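Local coordinates for protein phytoene synthase (PDB 5IYS) that probably joins two farnesyl diphosphate molecules head to head into a C30 product, as dehydrosqualene synthases do, with magnesium ions helping to hold the diphosphates, at residues Ile183-Glu188 and Thr198-Lys203; Asp7-Tyr12 and Leu92-Asp97; Glu226-Phe231 and Ser244-Tyr249; Asp57-Asp62 and Lys115-Lys120. One frame throughout, in Å; residues are numbered along the deposited sequence.

Contact 1 of 4, residues Ile183-Glu188 and Thr198-Lys203; sequences IYLTKE and TMLKEK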
# COMPACT_ATOMS: atom_id res chain seq x y z
N ILE A 183 1.79 -2.91 -18.07
CA ILE A 183 2.02 -1.47 -18.16
C ILE A 183 0.93 -0.80 -17.34
O ILE A 183 -0.25 -0.91 -17.69
CB ILE A 183 1.98 -0.94 -19.62
CG1 ILE A 183 3.06 -1.64 -20.45
CG2 ILE A 183 2.16 0.59 -19.65
CD1 ILE A 183 3.14 -1.17 -21.91
N TYR A 184 1.32 -0.17 -16.23
CA TYR A 184 0.38 0.65 -15.46
C TYR A 184 0.26 2.10 -15.94
O TYR A 184 -0.72 2.79 -15.66
CB TYR A 184 0.77 0.60 -13.97
CG TYR A 184 0.55 -0.77 -13.37
CD1 TYR A 184 -0.70 -1.16 -12.90
CD2 TYR A 184 1.59 -1.70 -13.32
CE1 TYR A 184 -0.90 -2.40 -12.36
CE2 TYR A 184 1.40 -2.96 -12.77
CZ TYR A 184 0.15 -3.29 -12.28
OH TYR A 184 -0.04 -4.54 -11.71
N LEU A 185 1.30 2.62 -16.57
CA LEU A 185 1.21 3.96 -17.15
C LEU A 185 0.05 4.00 -18.15
O LEU A 185 -0.26 2.98 -18.77
CB LEU A 185 2.52 4.31 -17.87
CG LEU A 185 3.79 4.20 -17.03
CD1 LEU A 185 5.02 4.48 -17.91
CD2 LEU A 185 3.76 5.14 -15.83
N THR A 186 -0.67 5.11 -18.21
CA THR A 186 -1.90 5.15 -18.96
C THR A 186 -1.64 5.31 -20.46
O THR A 186 -0.63 5.89 -20.88
CB THR A 186 -2.90 6.19 -18.45
OG1 THR A 186 -2.47 7.51 -18.80
CG2 THR A 186 -3.07 6.08 -16.94
N LYS A 187 -2.50 4.69 -21.25
CA LYS A 187 -2.47 4.95 -22.69
C LYS A 187 -2.51 6.44 -23.03
O LYS A 187 -1.73 6.93 -23.85
CB LYS A 187 -3.58 4.18 -23.38
CG LYS A 187 -3.30 2.70 -23.42
CD LYS A 187 -4.31 1.99 -24.31
CE LYS A 187 -4.18 0.47 -24.19
NZ LYS A 187 -5.48 -0.17 -24.55
N GLU A 188 -3.34 7.18 -22.32
CA GLU A 188 -3.46 8.60 -22.56
C GLU A 188 -2.20 9.39 -22.23
O GLU A 188 -1.77 10.23 -23.03
CB GLU A 188 -4.71 9.12 -21.86
CG GLU A 188 -4.57 10.42 -21.11
CD GLU A 188 -5.86 10.75 -20.36
OE1 GLU A 188 -5.90 10.57 -19.12
OE2 GLU A 188 -6.85 11.06 -21.05
N THR A 198 8.41 0.76 -26.26
CA THR A 198 9.78 0.30 -26.41
C THR A 198 10.72 0.99 -25.42
O THR A 198 11.71 0.42 -24.97
CB THR A 198 10.25 0.52 -27.86
OG1 THR A 198 11.11 -0.57 -28.22
CG2 THR A 198 10.97 1.85 -28.01
N MET A 199 10.38 2.22 -25.05
CA MET A 199 11.19 2.97 -24.10
C MET A 199 11.17 2.33 -22.71
O MET A 199 11.95 2.72 -21.83
CB MET A 199 10.68 4.40 -24.01
CG MET A 199 10.52 5.11 -25.34
SD MET A 199 10.11 6.86 -25.12
CE MET A 199 10.15 7.39 -26.85
N LEU A 200 10.25 1.40 -22.49
CA LEU A 200 9.97 0.87 -21.16
C LEU A 200 10.95 -0.24 -20.80
O LEU A 200 10.97 -0.70 -19.66
CB LEU A 200 8.54 0.33 -21.05
CG LEU A 200 7.38 1.29 -21.28
CD1 LEU A 200 6.05 0.63 -20.88
CD2 LEU A 200 7.59 2.61 -20.52
N LYS A 201 11.76 -0.66 -21.77
CA LYS A 201 12.71 -1.75 -21.51
C LYS A 201 14.15 -1.29 -21.39
O LYS A 201 15.05 -2.09 -21.15
CB LYS A 201 12.59 -2.86 -22.57
CG LYS A 201 12.75 -2.39 -24.02
CD LYS A 201 12.56 -3.55 -25.00
CE LYS A 201 11.09 -3.85 -25.24
NZ LYS A 201 10.84 -5.28 -25.62
N GLU A 202 14.35 0.02 -21.47
CA GLU A 202 15.69 0.61 -21.36
C GLU A 202 16.15 0.80 -19.92
O GLU A 202 15.33 0.79 -18.99
CB GLU A 202 15.75 1.92 -22.15
CG GLU A 202 16.08 1.70 -23.63
CD GLU A 202 15.35 2.64 -24.56
OE1 GLU A 202 14.85 2.18 -25.61
OE2 GLU A 202 15.29 3.85 -24.24
N LYS A 203 17.46 0.97 -19.72
CA LYS A 203 18.02 1.15 -18.38
C LYS A 203 17.71 2.50 -17.75
O LYS A 203 17.40 2.58 -16.56
CB LYS A 203 19.53 0.90 -18.39
CG LYS A 203 19.89 -0.55 -18.73
CD LYS A 203 20.95 -1.11 -17.78
CE LYS A 203 20.58 -0.93 -16.30
NZ LYS A 203 19.37 -1.71 -15.85
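Ile183 and Leu200 meet through side chains that both leave the backbone with CG1 or CG anti to the carbonyl carbon (chi1 -59° and -60°). In Ile183 the rest of the chain is extended, which carries CD1 out to CD1 of Leu200, 3.6 Å away. That Leu200 methyl also lies 3.8 Å from Ile183 CG1, with CG2 a little farther, so it rests against the flank of the isoleucine and not only against its end. The two side chains run at about a right angle to each other. The second branch of Leu200 serves the other partner: its CD2 stands 4.1 Å from CD1 of Leu185. Here the two leucine side chains lie alongside one another, pointing opposite ways, one methyl against one methyl, in a lighter touch than the first. Leu200 thus forks between two residues of the opposite segment, CD1 to Ile183 and CD2 to Leu185. The backbones stay well apart, with Ile183 CA and Leu200 CA 8.8 Å from each other, and the join consists of apolar side chains alone. Thr186, just beyond Leu185, is the N-cap of helix 187-193, its OG1 accepting from the backbone N of Asp189. The contact brings together the residues before this short helix and those after it, in the 3-10 turn that holds Leu200. Tyr178 of helix 174-179 touches both Ile183 and Leu200, while Leu209, Leu212 and Leu216 of helix 207-227 pack on Leu185, so the small apolar cluster is wedged between these two helices.

Contact 2 of 4, residues Asp7-Tyr12 and Leu92-Asp97; sequences DPFQEY and LSVVFD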
# COMPACT_ATOMS: atom_id res chain seq x y z
N ASP A 7 -7.20 -12.21 27.86
CA ASP A 7 -6.46 -11.21 27.05
C ASP A 7 -6.25 -11.82 25.66
O ASP A 7 -5.43 -12.73 25.50
CB ASP A 7 -5.11 -10.91 27.74
CG ASP A 7 -4.23 -10.00 26.93
OD1 ASP A 7 -4.58 -9.76 25.76
OD2 ASP A 7 -3.21 -9.50 27.47
N PRO A 8 -7.00 -11.34 24.66
CA PRO A 8 -7.01 -12.01 23.35
C PRO A 8 -5.67 -11.91 22.61
O PRO A 8 -5.38 -12.77 21.77
CB PRO A 8 -8.15 -11.32 22.59
CG PRO A 8 -8.33 -10.00 23.27
CD PRO A 8 -7.90 -10.18 24.71
N PHE A 9 -4.81 -10.97 23.01
CA PHE A 9 -3.47 -10.90 22.45
C PHE A 9 -2.52 -11.91 23.06
O PHE A 9 -1.46 -12.21 22.50
CB PHE A 9 -2.91 -9.46 22.49
CG PHE A 9 -3.63 -8.51 21.58
CD1 PHE A 9 -4.74 -7.80 22.02
CD2 PHE A 9 -3.22 -8.32 20.26
CE1 PHE A 9 -5.46 -6.97 21.17
CE2 PHE A 9 -3.94 -7.49 19.40
CZ PHE A 9 -5.03 -6.78 19.85
N GLN A 10 -2.90 -12.46 24.21
CA GLN A 10 -2.15 -13.57 24.75
C GLN A 10 -2.73 -14.86 24.17
O GLN A 10 -1.99 -15.74 23.72
CB GLN A 10 -2.19 -13.56 26.29
CG GLN A 10 -1.53 -14.73 26.99
CD GLN A 10 -2.03 -14.95 28.42
OE1 GLN A 10 -1.26 -15.36 29.30
NE2 GLN A 10 -3.32 -14.70 28.65
N GLU A 11 -4.06 -14.95 24.17
CA GLU A 11 -4.72 -16.16 23.69
C GLU A 11 -4.28 -16.51 22.26
O GLU A 11 -3.93 -17.66 21.97
CB GLU A 11 -6.25 -16.01 23.71
CG GLU A 11 -6.94 -17.31 23.30
CD GLU A 11 -8.44 -17.30 23.53
OE1 GLU A 11 -8.93 -16.33 24.15
OE2 GLU A 11 -9.13 -18.25 23.07
N TYR A 12 -4.23 -15.49 21.41
CA TYR A 12 -3.86 -15.61 20.00
C TYR A 12 -2.47 -15.08 19.69
O TYR A 12 -2.18 -14.72 18.54
CB TYR A 12 -4.90 -14.91 19.12
CG TYR A 12 -6.25 -15.52 19.27
CD1 TYR A 12 -6.57 -16.69 18.59
CD2 TYR A 12 -7.17 -15.00 20.19
CE1 TYR A 12 -7.81 -17.30 18.76
CE2 TYR A 12 -8.44 -15.59 20.33
CZ TYR A 12 -8.74 -16.74 19.63
OH TYR A 12 -9.97 -17.33 19.74
N LEU A 92 -7.29 -11.57 12.64
CA LEU A 92 -8.27 -10.58 12.19
C LEU A 92 -9.56 -10.56 12.99
O LEU A 92 -10.10 -9.49 13.26
CB LEU A 92 -8.59 -10.66 10.69
CG LEU A 92 -7.49 -10.20 9.72
CD1 LEU A 92 -7.98 -10.58 8.33
CD2 LEU A 92 -7.22 -8.68 9.89
N SER A 93 -10.03 -11.72 13.43
CA SER A 93 -11.20 -11.76 14.30
C SER A 93 -11.00 -10.95 15.58
O SER A 93 -11.90 -10.26 16.06
CB SER A 93 -11.55 -13.20 14.68
OG SER A 93 -12.82 -13.23 15.31
N VAL A 94 -9.82 -11.06 16.20
CA VAL A 94 -9.51 -10.20 17.35
C VAL A 94 -9.51 -8.70 17.06
O VAL A 94 -10.06 -7.89 17.83
CB VAL A 94 -8.15 -10.60 17.98
CG1 VAL A 94 -7.78 -9.62 19.09
CG2 VAL A 94 -8.19 -12.01 18.52
N VAL A 95 -8.94 -8.33 15.91
CA VAL A 95 -8.97 -6.93 15.51
C VAL A 95 -10.41 -6.45 15.31
O VAL A 95 -10.78 -5.36 15.78
CB VAL A 95 -8.10 -6.69 14.25
CG1 VAL A 95 -8.05 -5.21 13.94
CG2 VAL A 95 -6.64 -7.21 14.47
N PHE A 96 -11.20 -7.22 14.56
CA PHE A 96 -12.61 -6.90 14.33
C PHE A 96 -13.44 -6.90 15.63
O PHE A 96 -14.35 -6.07 15.78
CB PHE A 96 -13.26 -7.87 13.35
CG PHE A 96 -13.15 -7.46 11.89
CD1 PHE A 96 -11.92 -7.44 11.26
CD2 PHE A 96 -14.27 -6.98 11.19
CE1 PHE A 96 -11.78 -7.11 9.92
CE2 PHE A 96 -14.15 -6.55 9.84
CZ PHE A 96 -12.89 -6.62 9.21
N ASP A 97 -13.04 -7.69 16.61
CA ASP A 97 -13.68 -7.63 17.94
C ASP A 97 -13.37 -6.34 18.69
O ASP A 97 -14.17 -5.93 19.57
CB ASP A 97 -13.23 -8.79 18.83
CG ASP A 97 -13.94 -10.09 18.52
OD1 ASP A 97 -14.87 -10.12 17.68
OD2 ASP A 97 -13.52 -11.11 19.12
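Val94 pushes both of its methyls into a notch formed by Pro8, Phe9 and Tyr12, and this is where the packing is tight. CG1, anti to the backbone N (chi1 175°), lies over one face of the Phe9 ring, 4.3 Å from the centroid and 22° off the ring normal, a CH-pi contact displaced toward the CE1-CZ rim. The same methyl is 3.9 Å from CB of Pro8. CG2 turns to the other wall and comes within 3.6 Å of Tyr12 CD2, meeting that ring obliquely. One valine is thus flanked by two aromatic rings, with the proline between them. The fold element on the N-terminal side is a single short helix, 8-11, opened by an Asx turn: Asp7 OD1 accepts from the backbone N of Phe9 at 3.0 Å, and Asp7 O takes the N-H groups of both Gln10 and Glu11. Through Phe9 this turn is laid against helix 87-98, and the ring also stacks with Phe16 and touches Arg40 and Gln43 of helix 39-60. On the looser side the proline and the tyrosine form the margin of the contact, both partly exposed, and Glu11 and Asp97 do not touch the opposite segment. Gln10 projects to solvent from the far side of the short helix, whereas the exposed Asp7 has its OD2 in a salt bridge with Arg40.

Contact 3 of 4, residues Glu226-Phe231 and Ser244-Tyr249; sequences ESFEMF and SAAFIY. With FPS (S-[(2E,6E)-3,7,11-trimethyldodeca-2,6,10-trienyl] trihydrogen thiodiphosphate), chain G.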
# COMPACT_ATOMS: atom_id res chain seq x y z
N GLU A 226 -1.93 16.27 0.09
CA GLU A 226 -3.35 16.31 0.39
C GLU A 226 -3.77 15.35 1.50
O GLU A 226 -4.55 15.72 2.37
CB GLU A 226 -4.22 16.11 -0.86
CG GLU A 226 -4.07 17.19 -1.93
CD GLU A 226 -4.62 16.74 -3.27
OE1 GLU A 226 -5.62 16.00 -3.26
OE2 GLU A 226 -4.04 17.11 -4.33
N SER A 227 -3.21 14.15 1.52
CA SER A 227 -3.65 13.14 2.49
C SER A 227 -3.27 13.55 3.90
O SER A 227 -3.91 13.10 4.86
CB SER A 227 -3.06 11.75 2.17
OG SER A 227 -1.67 11.69 2.53
N PHE A 228 -2.21 14.34 4.03
CA PHE A 228 -1.71 14.79 5.34
C PHE A 228 -2.70 15.71 6.06
O PHE A 228 -2.61 15.90 7.27
CB PHE A 228 -0.35 15.49 5.22
CG PHE A 228 0.76 14.61 4.68
CD1 PHE A 228 0.61 13.23 4.58
CD2 PHE A 228 1.94 15.19 4.19
CE1 PHE A 228 1.67 12.42 4.17
CE2 PHE A 228 3.00 14.40 3.75
CZ PHE A 228 2.86 13.01 3.71
N GLU A 229 -3.74 16.15 5.36
CA GLU A 229 -4.84 16.87 5.99
C GLU A 229 -5.54 16.06 7.10
O GLU A 229 -6.10 16.64 8.04
CB GLU A 229 -5.86 17.19 4.91
CG GLU A 229 -7.09 17.91 5.38
CD GLU A 229 -8.00 18.24 4.20
OE1 GLU A 229 -7.51 18.86 3.23
OE2 GLU A 229 -9.18 17.82 4.23
N MET A 230 -5.44 14.73 7.04
CA MET A 230 -6.07 13.92 8.08
C MET A 230 -5.37 13.98 9.43
O MET A 230 -5.95 13.57 10.43
CB MET A 230 -6.21 12.46 7.63
CG MET A 230 -4.91 11.73 7.52
SD MET A 230 -5.21 10.07 6.83
CE MET A 230 -3.85 10.04 5.68
N PHE A 231 -4.15 14.50 9.51
CA PHE A 231 -3.40 14.31 10.76
C PHE A 231 -4.06 14.77 12.05
O PHE A 231 -3.98 14.09 13.09
CB PHE A 231 -1.94 14.79 10.65
CG PHE A 231 -1.07 13.87 9.82
CD1 PHE A 231 -1.07 12.50 10.05
CD2 PHE A 231 -0.27 14.37 8.80
CE1 PHE A 231 -0.28 11.64 9.28
CE2 PHE A 231 0.55 13.52 8.05
CZ PHE A 231 0.49 12.16 8.24
N SER A 244 5.49 8.34 9.26
CA SER A 244 6.68 7.57 8.88
C SER A 244 6.44 6.69 7.66
O SER A 244 7.24 6.69 6.69
CB SER A 244 7.20 6.70 10.05
OG SER A 244 7.62 7.55 11.09
N ALA A 245 5.35 5.93 7.68
CA ALA A 245 5.06 5.08 6.52
C ALA A 245 4.99 5.93 5.25
O ALA A 245 5.55 5.56 4.20
CB ALA A 245 3.79 4.27 6.72
N ALA A 246 4.28 7.06 5.32
CA ALA A 246 4.13 7.93 4.18
C ALA A 246 5.50 8.47 3.71
O ALA A 246 5.74 8.51 2.51
CB ALA A 246 3.14 9.10 4.53
N PHE A 247 6.30 9.05 4.62
CA PHE A 247 7.56 9.69 4.23
C PHE A 247 8.55 8.66 3.69
O PHE A 247 9.21 8.88 2.66
CB PHE A 247 8.20 10.39 5.43
CG PHE A 247 7.72 11.81 5.66
CD1 PHE A 247 6.39 12.07 5.92
CD2 PHE A 247 8.65 12.83 5.87
CE1 PHE A 247 5.95 13.38 6.24
CE2 PHE A 247 8.25 14.11 6.22
CZ PHE A 247 6.89 14.39 6.39
N ILE A 248 8.61 7.51 4.35
CA ILE A 248 9.49 6.45 3.83
C ILE A 248 9.07 6.01 2.43
O ILE A 248 9.93 5.83 1.56
CB ILE A 248 9.63 5.29 4.83
CG1 ILE A 248 10.44 5.79 6.03
CG2 ILE A 248 10.31 4.05 4.23
CD1 ILE A 248 10.18 5.02 7.32
N TYR A 249 7.78 5.77 2.21
CA TYR A 249 7.36 5.31 0.89
C TYR A 249 7.61 6.39 -0.17
O TYR A 249 8.14 6.08 -1.24
CB TYR A 249 5.91 4.81 0.89
CG TYR A 249 5.75 3.63 -0.02
CD1 TYR A 249 6.25 2.39 0.33
CD2 TYR A 249 5.20 3.80 -1.29
CE1 TYR A 249 6.09 1.30 -0.49
CE2 TYR A 249 5.04 2.71 -2.15
CZ TYR A 249 5.51 1.48 -1.74
OH TYR A 249 5.40 0.41 -2.58
C1 FPS G . 3.35 -1.58 -0.82
S1 FPS G . 3.23 -3.12 0.01
C2 FPS G . 2.07 -0.88 -0.40
C3 FPS G . 1.36 -0.05 -1.20
C4 FPS G . 1.83 0.27 -2.58
C5 FPS G . 0.09 0.61 -0.70
C6 FPS G . -0.32 0.24 0.73
C7 FPS G . -1.35 1.25 1.20
C8 FPS G . -1.39 1.68 2.48
C10 FPS G . -2.54 2.59 2.86
C9 FPS G . -0.40 1.25 3.53
C11 FPS G . -1.98 3.88 3.46
C12 FPS G . -3.10 4.74 4.02
C13 FPS G . -3.50 4.73 5.32
C14 FPS G . -4.60 5.66 5.77
C15 FPS G . -2.86 3.84 6.35
PA FPS G . 5.07 -4.03 0.19
O1A FPS G . 5.11 -4.92 1.35
O2A FPS G . 5.07 -4.99 -1.11
O3A FPS G . 6.34 -3.07 0.03
PB FPS G . 6.86 -2.83 -1.49
O1B FPS G . 7.97 -3.79 -1.83
O2B FPS G . 7.23 -1.37 -1.49
O3B FPS G . 5.79 -3.05 -2.54
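Phe228 reaches the helix carrying Ala246 and Phe247 with the far end of its ring, and every contact between the two segments is apolar. One contact sets a methyl against a ring: Ala246 CB sits at the edge of the Phe228 ring, near its plane, 3.6 Å from CE1. The aromatic contact is with Phe247, whose CE1 lies 4.0 Å from Phe228 CE2 and about as far from CZ. The planes are nearly parallel, at 19°, but the rings are offset so far, with centroids 5.8 Å apart, that little of one lies over the other; each comes at the other obliquely, without a true stack. The methyl and the second ring thus share the outer end of Phe228, which a CG anti to the carbonyl carbon (chi1 -62°) turns toward helix 236-258. Arg250, one turn beyond Ala246, touches Phe228 and makes a cation-pi contact with Phe247.

Polar contact belongs to Tyr249, on another side of the same helix. Its OH donates to O2B of the farnesyl thiodiphosphate at 2.8 Å, an oxygen lying at the ring edge near the plane, and it accepts a hydrogen bond from Asn169 ND2. Tyr49 and Arg172 bind the ligand as well. Phe228 and its partners therefore join the end region of helix 207-227 to the Ala246-Phe247 side of helix 236-258, while Tyr249 lines the diphosphate end of the prenyl pocket in the all-helical fold of squalene and phytoene synthases.

Contact 4 of 4, residues Asp57-Asp62 and Lys115-Lys120; sequences DLIDRD and KDADFK. With MG (magnesium ion), chain F; MG (magnesium ion), chain E.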
# COMPACT_ATOMS: atom_id res chain seq x y z
N ASP A 57 0.09 -12.04 -3.30
CA ASP A 57 1.10 -13.01 -3.71
C ASP A 57 0.40 -14.10 -4.53
O ASP A 57 0.90 -14.51 -5.58
CB ASP A 57 1.74 -13.64 -2.49
CG ASP A 57 2.87 -12.79 -1.95
OD1 ASP A 57 3.20 -11.78 -2.61
OD2 ASP A 57 3.39 -13.12 -0.87
N LEU A 58 -0.78 -14.49 -4.07
CA LEU A 58 -1.64 -15.40 -4.84
C LEU A 58 -1.71 -15.06 -6.33
O LEU A 58 -1.59 -15.95 -7.19
CB LEU A 58 -3.04 -15.42 -4.24
CG LEU A 58 -3.19 -16.32 -3.01
CD1 LEU A 58 -4.62 -16.24 -2.48
CD2 LEU A 58 -2.85 -17.77 -3.35
N ILE A 59 -1.89 -13.79 -6.65
CA ILE A 59 -2.06 -13.38 -8.04
C ILE A 59 -0.73 -13.05 -8.71
O ILE A 59 -0.37 -13.70 -9.68
CB ILE A 59 -3.09 -12.24 -8.17
CG1 ILE A 59 -4.44 -12.75 -7.67
CG2 ILE A 59 -3.22 -11.77 -9.63
CD1 ILE A 59 -4.82 -14.14 -8.19
N ASP A 60 0.04 -12.15 -8.11
CA ASP A 60 1.26 -11.65 -8.74
C ASP A 60 2.41 -12.67 -8.81
O ASP A 60 3.19 -12.68 -9.76
CB ASP A 60 1.77 -10.37 -8.06
CG ASP A 60 0.83 -9.18 -8.26
OD1 ASP A 60 -0.22 -9.31 -8.93
OD2 ASP A 60 1.13 -8.11 -7.67
N ARG A 61 2.60 -13.43 -7.73
CA ARG A 61 3.62 -14.47 -7.73
C ARG A 61 3.08 -15.73 -8.41
O ARG A 61 3.61 -16.20 -9.42
CB ARG A 61 4.03 -14.81 -6.29
CG ARG A 61 5.33 -14.19 -5.79
CD ARG A 61 6.01 -15.15 -4.82
NE ARG A 61 5.02 -16.04 -4.20
CZ ARG A 61 4.75 -16.09 -2.90
NH1 ARG A 61 5.45 -15.36 -2.03
NH2 ARG A 61 3.80 -16.90 -2.45
N ASP A 62 2.00 -16.26 -7.84
CA ASP A 62 1.57 -17.62 -8.12
C ASP A 62 0.61 -17.71 -9.32
O ASP A 62 0.44 -18.78 -9.91
CB ASP A 62 0.96 -18.25 -6.86
CG ASP A 62 1.90 -18.21 -5.65
OD1 ASP A 62 3.07 -17.76 -5.78
OD2 ASP A 62 1.50 -18.68 -4.57
N LYS A 115 -8.79 -8.49 -10.75
CA LYS A 115 -8.57 -7.74 -11.98
C LYS A 115 -7.14 -7.78 -12.50
O LYS A 115 -6.90 -7.85 -13.72
CB LYS A 115 -9.02 -6.29 -11.83
CG LYS A 115 -9.42 -5.68 -13.16
CD LYS A 115 -8.76 -4.34 -13.39
CE LYS A 115 -9.34 -3.72 -14.66
NZ LYS A 115 -9.01 -4.50 -15.89
N ASP A 116 -6.17 -7.71 -11.60
CA ASP A 116 -4.78 -7.92 -11.98
C ASP A 116 -4.51 -9.29 -12.58
O ASP A 116 -3.59 -9.43 -13.37
CB ASP A 116 -3.85 -7.72 -10.80
CG ASP A 116 -3.49 -6.28 -10.60
OD1 ASP A 116 -3.40 -5.54 -11.61
OD2 ASP A 116 -3.25 -5.91 -9.44
N ALA A 117 -5.30 -10.28 -12.18
CA ALA A 117 -5.14 -11.62 -12.70
C ALA A 117 -5.39 -11.71 -14.21
O ALA A 117 -4.99 -12.68 -14.84
CB ALA A 117 -6.04 -12.58 -11.96
N ASP A 118 -6.12 -10.74 -14.76
CA ASP A 118 -6.33 -10.63 -16.20
C ASP A 118 -5.96 -9.21 -16.62
O ASP A 118 -6.82 -8.34 -16.79
CB ASP A 118 -7.80 -10.96 -16.53
CG ASP A 118 -8.21 -10.55 -17.95
OD1 ASP A 118 -7.36 -10.34 -18.85
OD2 ASP A 118 -9.44 -10.48 -18.18
N PHE A 119 -4.66 -8.96 -16.68
CA PHE A 119 -4.16 -7.59 -16.68
C PHE A 119 -4.53 -6.81 -17.94
O PHE A 119 -4.32 -7.30 -19.04
CB PHE A 119 -2.65 -7.53 -16.46
CG PHE A 119 -2.15 -6.13 -16.26
CD1 PHE A 119 -2.42 -5.46 -15.08
CD2 PHE A 119 -1.63 -5.41 -17.33
CE1 PHE A 119 -2.06 -4.14 -14.92
CE2 PHE A 119 -1.31 -4.09 -17.18
CZ PHE A 119 -1.56 -3.45 -15.98
N LYS A 120 -5.09 -5.60 -17.78
CA LYS A 120 -5.23 -4.65 -18.88
C LYS A 120 -4.61 -3.32 -18.48
O LYS A 120 -4.83 -2.84 -17.37
CB LYS A 120 -6.70 -4.39 -19.21
CG LYS A 120 -7.57 -5.63 -19.35
CD LYS A 120 -7.37 -6.27 -20.70
CE LYS A 120 -8.22 -7.53 -20.82
NZ LYS A 120 -7.91 -8.23 -22.10
MG MG F . 2.74 -7.96 -5.83
MG MG E . -0.02 -6.63 -6.93
O HOH W 1 3.32 -9.90 -5.38
O HOH W 2 -1.83 -7.57 -7.70
O HOH W 3 0.65 -5.72 -8.99
O HOH W 4 -1.12 -4.72 -6.17
O HOH W 5 4.43 -7.85 -7.41
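The aspartate-rich end of helix 39-60, whose sequence fits the DDxxD motif, with Asp56 and Asp60 on magnesium, packs here on the end of helix 104-116. Across the contact Ile59 does most of the touching: its CG2, anti to the backbone N, lies 3.6 Å from Ala117 N and 3.7 Å from Ala117 CB, resting on the backbone at Ala117. Beside it, Asp60 OD1 approaches CB of Asp116 at 4.4 Å. Asp60 OD2 bridges two magnesium ions, 2.0 Å from the one of chain E and 2.5 Å from the one of chain F, and Asp56 binds metal alongside it. The other oxygen, OD1, lies 2.7 Å from water 2, which probably donates to it and is itself a ligand of the chain E ion, and forms a salt bridge with Arg182. Asp116 OD2 stands 4.6 Å from Asp60 OD1; the ions and Arg182 probably offset the nearness of these two carboxylates, and Tyr131 OH hydrogen-bonds Asp116 OD2. At the outer side, Arg61 NE meets Asp62 OD1 at 3.0 Å, nearly within the guanidinium plane. Carboxylates gathered on magnesium beside a bound diphosphate analogue are the hallmark of trans-prenyltransferase active sites.

Along the chain, contacts 2 and 4 interlock: their segments alternate, and helices 87-98 and 104-116, which supply one segment each, are consecutive. Contacts 1 and 3 follow in series, with helix 187-193 leading to helix 207-227. Contacts 1 and 2 lie on opposite sides of the chain's centre, 44 Å apart between centres, whereas contacts 3 and 4 flank it at 28 Å. Only contacts 1 and 4 touch, where Tyr184 packs edge-to-face on Phe119, 3.3 Å between Tyr184 CE1 and Phe119 CE1. The magnesium end is thereby tied to the loop before helix 187-193, while contact 3 brings in the tyrosine at the ligand's diphosphate and contact 2 lays helix 8-11 on helix 87-98, away from it.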